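Local coordinates for beta-N-acetylglucosaminidase (Thermotoga maritima, PDB 3WO8), which probably hydrolyses terminal non-reducing N-acetyl-D-hexosamine residues from N-acetyl-beta-D-hexosaminides, as a member of glycosyl hydrolase family 3, at residues H354-T359 against F388-N393; T359-S364 against N393-T398. One frame throughout, in Å; residues are numbered along the deposited sequence.

Contact 1: H354-T359 against F388-N393; sequences HTSEVT and FFEVEN
Phe389 turns its CG anti to its own carbonyl carbon (chi1 -62°), which puts this root of the ring on the side of Val358, and the ring lies with one face against the Val358 methyls. The two residues meet near the N-terminal ends of the paired parallel strands of a beta-alpha-beta unit: strand 357-363, helix 374-385 and strand 391-397. The side chains cross at about a right angle. Val358 CG2 makes a CH-pi contact over one face, 3.7 Å from the Phe389 centroid and 22° off the ring normal, while Val358 CG1 lies 3.4 Å from Phe389 CE2. The poorly ordered His354 ring turns an edge to the Phe389 face in an offset edge-to-face pair, the planes at 63°. An alanine in place of Phe389 would probably leave the Val358 methyls without most of their apolar cover on this side and take away the ring face that the His354 edge meets. Thr355 OG1, 4.0 Å from Phe389 CE2, donates to Glu357 O at 3.0 Å from above the carbonyl plane, linking Thr355 to the backbone two residues on. Ser356 OG makes a weak bond to Glu390 OE2, and Val391 N a weak one to Ser356 O; Glu357 instead directs OE2 to the backbone N of Asp409. Val358 also packs on Val385 of helix 374-385. Next along the strands, Thr359 and Asn393 lie side by side, CB to CB 3.8 Å. Val358 N donates to Val391 O at 3.2 Å, and Asn393 N returns to Val358 O at 3.1 Å.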
loop_
_atom_site.group_PDB
_atom_site.type_symbol
_atom_site.label_atom_id
_atom_site.label_comp_id
_atom_site.label_asym_id
_atom_site.label_seq_id
_atom_site.Cartn_x
_atom_site.Cartn_y
_atom_site.Cartn_z
ATOM N N HIS B 354 0.051 -22.119 28.025
ATOM C CA HIS B 354 1.217 -21.507 27.450
ATOM C C HIS B 354 2.419 -22.217 28.104
ATOM O O HIS B 354 2.750 -21.995 29.267
ATOM C CB HIS B 354 1.229 -19.982 27.645
ATOM C CG HIS B 354 2.610 -19.393 27.668
ATOM N ND1 HIS B 354 3.131 -18.749 28.773
ATOM C CD2 HIS B 354 3.597 -19.393 26.738
ATOM C CE1 HIS B 354 4.369 -18.360 28.514
ATOM N NE2 HIS B 354 4.679 -18.742 27.288
ATOM N N THR B 355 3.016 -23.127 27.342
ATOM C CA THR B 355 4.258 -23.761 27.709
ATOM C C THR B 355 5.383 -22.769 27.471
ATOM O O THR B 355 5.189 -21.690 26.922
ATOM C CB THR B 355 4.510 -24.997 26.838
ATOM O OG1 THR B 355 4.493 -24.619 25.454
ATOM C CG2 THR B 355 3.448 -26.040 27.074
ATOM N N SER B 356 6.582 -23.134 27.860
ATOM C CA SER B 356 7.696 -22.211 27.690
ATOM C C SER B 356 8.189 -22.151 26.228
ATOM O O SER B 356 8.599 -21.091 25.704
ATOM C CB SER B 356 8.829 -22.616 28.624
ATOM O OG SER B 356 9.774 -21.575 28.695
ATOM N N GLU B 357 8.169 -23.305 25.577
ATOM C CA GLU B 357 8.597 -23.364 24.200
ATOM C C GLU B 357 7.626 -24.144 23.350
ATOM O O GLU B 357 6.990 -25.111 23.808
ATOM C CB GLU B 357 10.016 -23.946 24.065
ATOM C CG GLU B 357 10.100 -25.466 24.037
ATOM C CD GLU B 357 9.908 -26.083 22.653
ATOM O OE1 GLU B 357 10.639 -25.683 21.712
ATOM O OE2 GLU B 357 9.050 -27.002 22.533
ATOM N N VAL B 358 7.531 -23.691 22.107
ATOM C CA VAL B 358 6.846 -24.438 21.079
ATOM C C VAL B 358 7.846 -24.831 20.055
ATOM O O VAL B 358 8.754 -24.089 19.776
ATOM C CB VAL B 358 5.820 -23.618 20.333
ATOM C CG1 VAL B 358 4.500 -23.783 20.995
ATOM C CG2 VAL B 358 6.227 -22.153 20.273
ATOM N N THR B 359 7.646 -25.977 19.453
ATOM C CA THR B 359 8.366 -26.226 18.244
ATOM C C THR B 359 7.368 -26.123 17.083
ATOM O O THR B 359 6.244 -26.568 17.182
ATOM C CB THR B 359 9.239 -27.517 18.303
ATOM O OG1 THR B 359 8.718 -28.544 17.483
ATOM C CG2 THR B 359 9.426 -28.004 19.720
ATOM N N PHE B 388 3.855 -14.846 21.209
ATOM C CA PHE B 388 3.232 -15.593 22.308
ATOM C C PHE B 388 4.100 -16.664 22.990
ATOM O O PHE B 388 3.622 -17.364 23.868
ATOM C CB PHE B 388 2.020 -16.326 21.756
ATOM C CG PHE B 388 1.131 -15.485 20.910
ATOM C CD1 PHE B 388 0.109 -14.757 21.478
ATOM C CD2 PHE B 388 1.299 -15.443 19.531
ATOM C CE1 PHE B 388 -0.730 -13.982 20.695
ATOM C CE2 PHE B 388 0.462 -14.678 18.733
ATOM C CZ PHE B 388 -0.554 -13.940 19.319
ATOM N N PHE B 389 5.333 -16.846 22.541
ATOM C CA PHE B 389 6.275 -17.786 23.150
ATOM C C PHE B 389 7.702 -17.212 23.245
ATOM O O PHE B 389 8.212 -16.537 22.326
ATOM C CB PHE B 389 6.299 -19.069 22.366
ATOM C CG PHE B 389 4.998 -19.768 22.356
ATOM C CD1 PHE B 389 4.012 -19.391 21.484
ATOM C CD2 PHE B 389 4.744 -20.805 23.252
ATOM C CE1 PHE B 389 2.798 -20.042 21.486
ATOM C CE2 PHE B 389 3.527 -21.455 23.263
ATOM C CZ PHE B 389 2.557 -21.073 22.375
ATOM N N GLU B 390 8.352 -17.521 24.362
ATOM C CA GLU B 390 9.685 -16.956 24.667
ATOM C C GLU B 390 10.809 -17.813 24.084
ATOM O O GLU B 390 11.963 -17.378 24.013
ATOM C CB GLU B 390 9.857 -16.752 26.178
ATOM C CG GLU B 390 9.540 -17.981 27.022
ATOM C CD GLU B 390 9.147 -17.612 28.440
ATOM O OE1 GLU B 390 8.237 -16.770 28.617
ATOM O OE2 GLU B 390 9.742 -18.174 29.385
ATOM N N VAL B 391 10.449 -19.034 23.678
ATOM C CA VAL B 391 11.366 -19.908 22.964
ATOM C C VAL B 391 10.664 -20.773 21.903
ATOM O O VAL B 391 9.568 -21.265 22.109
ATOM C CB VAL B 391 12.115 -20.826 23.949
ATOM C CG1 VAL B 391 13.307 -21.461 23.270
ATOM C CG2 VAL B 391 12.551 -20.049 25.184
ATOM N N GLU B 392 11.328 -20.970 20.777
ATOM C CA GLU B 392 10.733 -21.683 19.681
ATOM C C GLU B 392 11.780 -22.361 18.805
ATOM O O GLU B 392 12.761 -21.750 18.402
ATOM C CB GLU B 392 9.768 -20.794 18.877
ATOM C CG GLU B 392 10.316 -19.538 18.243
ATOM C CD GLU B 392 9.372 -18.904 17.202
ATOM O OE1 GLU B 392 9.564 -19.188 15.999
ATOM O OE2 GLU B 392 8.457 -18.117 17.552
ATOM N N ASN B 393 11.596 -23.669 18.609
ATOM C CA ASN B 393 12.388 -24.449 17.669
ATOM C C ASN B 393 11.623 -24.503 16.348
ATOM O O ASN B 393 10.566 -25.061 16.272
ATOM C CB ASN B 393 12.688 -25.875 18.196
ATOM C CG ASN B 393 13.435 -26.758 17.157
ATOM O OD1 ASN B 393 14.129 -26.256 16.250
ATOM N ND2 ASN B 393 13.305 -28.079 17.300
#

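Contact 2: T359-S364 against N393-T398; sequences TLLVPS and NVVRYT
Arg396 and Val362 lie on one face of the parallel strand pair, Tyr397 and Pro363 on the other, in the C-terminal halves of the two strands of a beta-alpha-beta unit. The Arg396 chain is bent at chi2 and chi3 (-51° and -69°), which folds it back over the neighbouring strand. Its guanidinium carries Val362 CG1 over one face, 3.3 Å from Arg396 NE, and spends its edge on two backbone carbonyls. NE donates to Val362 O at 3.2 Å, and NH2 donates to Pro363 O at 2.9 Å in a nearly straight bond, both acceptors close to the guanidinium plane. Val362 O is thus gripped twice, since Tyr397 N also donates to it, from the opposite face of the carbonyl plane. NH2 has a further partner in Asp379 of helix 374-385, a salt bridge that is likely to hold the charge in place and fix the rotation of the guanidinium. On the other face Tyr397 and Pro363 lie side by side, pointing the same way. Pro363 CA sits over the phenol ring, 4.1 Å from its centroid and 15° off the normal, while the ring edge points at the Leu361 backbone, and Leu361 CB stands 3.9 Å from Tyr397 CE1. The hydroxyl of Tyr397 is hydrogen-bonded to Phe414 O of strand 411-415, and His427 meets its ring. Leu361 and Val395 run alongside each other on this same face, CD2 to CG1 3.7 Å. Farther along, Ser364 N donates to Tyr397 O at 2.8 Å.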
loop_
_atom_site.group_PDB
_atom_site.type_symbol
_atom_site.label_atom_id
_atom_site.label_comp_id
_atom_site.label_asym_id
_atom_site.label_seq_id
_atom_site.Cartn_x
_atom_site.Cartn_y
_atom_site.Cartn_z
ATOM N N THR B 359 7.646 -25.977 19.453
ATOM C CA THR B 359 8.366 -26.226 18.244
ATOM C C THR B 359 7.368 -26.123 17.083
ATOM O O THR B 359 6.244 -26.568 17.182
ATOM C CB THR B 359 9.239 -27.517 18.303
ATOM O OG1 THR B 359 8.718 -28.544 17.483
ATOM C CG2 THR B 359 9.426 -28.004 19.720
ATOM N N LEU B 360 7.788 -25.470 16.011
ATOM C CA LEU B 360 6.919 -25.153 14.895
ATOM C C LEU B 360 7.306 -25.984 13.708
ATOM O O LEU B 360 8.474 -25.984 13.312
ATOM C CB LEU B 360 7.088 -23.695 14.516
ATOM C CG LEU B 360 6.985 -22.693 15.655
ATOM C CD1 LEU B 360 7.119 -21.270 15.118
ATOM C CD2 LEU B 360 5.650 -22.855 16.300
ATOM N N LEU B 361 6.350 -26.704 13.146
ATOM C CA LEU B 361 6.623 -27.386 11.900
ATOM C C LEU B 361 5.987 -26.549 10.841
ATOM O O LEU B 361 4.791 -26.356 10.860
ATOM C CB LEU B 361 6.035 -28.772 11.909
ATOM C CG LEU B 361 6.815 -29.603 12.909
ATOM C CD1 LEU B 361 5.935 -30.678 13.492
ATOM C CD2 LEU B 361 8.031 -30.183 12.239
ATOM N N VAL B 362 6.800 -26.001 9.953
ATOM C CA VAL B 362 6.327 -25.014 9.026
ATOM C C VAL B 362 6.711 -25.475 7.646
ATOM O O VAL B 362 7.874 -25.715 7.394
ATOM C CB VAL B 362 6.979 -23.663 9.304
ATOM C CG1 VAL B 362 6.687 -22.675 8.172
ATOM C CG2 VAL B 362 6.517 -23.128 10.638
ATOM N N PRO B 363 5.747 -25.571 6.736
ATOM C CA PRO B 363 6.085 -26.026 5.391
ATOM C C PRO B 363 7.004 -25.080 4.639
ATOM O O PRO B 363 6.931 -23.875 4.802
ATOM C CB PRO B 363 4.735 -26.102 4.678
ATOM C CG PRO B 363 3.696 -25.754 5.672
ATOM C CD PRO B 363 4.360 -25.122 6.848
ATOM N N SER B 364 7.863 -25.638 3.819
ATOM C CA SER B 364 8.724 -24.844 2.973
ATOM C C SER B 364 8.049 -24.685 1.638
ATOM O O SER B 364 7.215 -25.501 1.257
ATOM C CB SER B 364 10.042 -25.545 2.758
ATOM O OG SER B 364 10.690 -24.931 1.669
ATOM N N ASN B 393 11.596 -23.669 18.609
ATOM C CA ASN B 393 12.388 -24.449 17.669
ATOM C C ASN B 393 11.623 -24.503 16.348
ATOM O O ASN B 393 10.566 -25.061 16.272
ATOM C CB ASN B 393 12.688 -25.875 18.196
ATOM C CG ASN B 393 13.435 -26.758 17.157
ATOM O OD1 ASN B 393 14.129 -26.256 16.250
ATOM N ND2 ASN B 393 13.305 -28.079 17.300
ATOM N N VAL B 394 12.186 -23.915 15.312
ATOM C CA VAL B 394 11.569 -23.903 13.996
ATOM C C VAL B 394 12.152 -24.981 13.092
ATOM O O VAL B 394 13.369 -24.984 12.849
ATOM C CB VAL B 394 11.835 -22.566 13.324
ATOM C CG1 VAL B 394 11.188 -22.520 11.963
ATOM C CG2 VAL B 394 11.325 -21.430 14.201
ATOM N N VAL B 395 11.304 -25.861 12.559
ATOM C CA VAL B 395 11.769 -26.767 11.531
ATOM C C VAL B 395 10.878 -26.697 10.326
ATOM O O VAL B 395 9.667 -26.713 10.440
ATOM C CB VAL B 395 11.999 -28.229 12.006
ATOM C CG1 VAL B 395 11.238 -28.553 13.263
ATOM C CG2 VAL B 395 11.665 -29.234 10.923
ATOM N N ARG B 396 11.516 -26.661 9.163
ATOM C CA ARG B 396 10.858 -26.510 7.910
ATOM C C ARG B 396 10.778 -27.840 7.203
ATOM O O ARG B 396 11.800 -28.454 6.960
ATOM C CB ARG B 396 11.675 -25.541 7.053
ATOM C CG ARG B 396 11.828 -24.118 7.605
ATOM C CD ARG B 396 10.511 -23.451 8.019
ATOM N NE ARG B 396 9.653 -23.142 6.873
ATOM C CZ ARG B 396 9.699 -21.993 6.189
ATOM N NH1 ARG B 396 10.550 -21.033 6.519
ATOM N NH2 ARG B 396 8.879 -21.785 5.176
ATOM N N TYR B 397 9.581 -28.284 6.833
ATOM C CA TYR B 397 9.440 -29.576 6.120
ATOM C C TYR B 397 8.833 -29.396 4.764
ATOM O O TYR B 397 8.212 -28.377 4.510
ATOM C CB TYR B 397 8.588 -30.539 6.894
ATOM C CG TYR B 397 7.148 -30.136 6.991
ATOM C CD1 TYR B 397 6.717 -29.285 7.983
ATOM C CD2 TYR B 397 6.204 -30.647 6.114
ATOM C CE1 TYR B 397 5.387 -28.920 8.087
ATOM C CE2 TYR B 397 4.878 -30.303 6.214
ATOM C CZ TYR B 397 4.486 -29.434 7.198
ATOM O OH TYR B 397 3.179 -29.114 7.299
ATOM N N THR B 398 9.019 -30.376 3.882
ATOM C CA THR B 398 8.478 -30.254 2.505
ATOM C C THR B 398 7.144 -30.947 2.530
ATOM O O THR B 398 6.980 -31.994 3.167
ATOM C CB THR B 398 9.411 -30.754 1.358
ATOM O OG1 THR B 398 9.729 -32.132 1.521
ATOM C CG2 THR B 398 10.741 -29.948 1.320
#

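Overall arrangement
Following the chain, residues 354-359 lead into strand 357-363, and the chain runs on through 359-364. Helix 374-385 then crosses over to residues 388-393, which close the loop of contact 1, and 393-398 close that of contact 2. The segments alternate along the sequence, so the two loops cross. Thr359 and Asn393 belong to both contacts, making them successive lengths of one parallel pairing in the enzyme's C-terminal domain, with centres about 14 Å apart. Glu392 of contact 1 packs against Leu360 of contact 2 on the face covered by the helix. Together they join strand 391-397, outermost in its mixed sheet within this chain, to strand 357-363, whose other neighbour is strand 411-415.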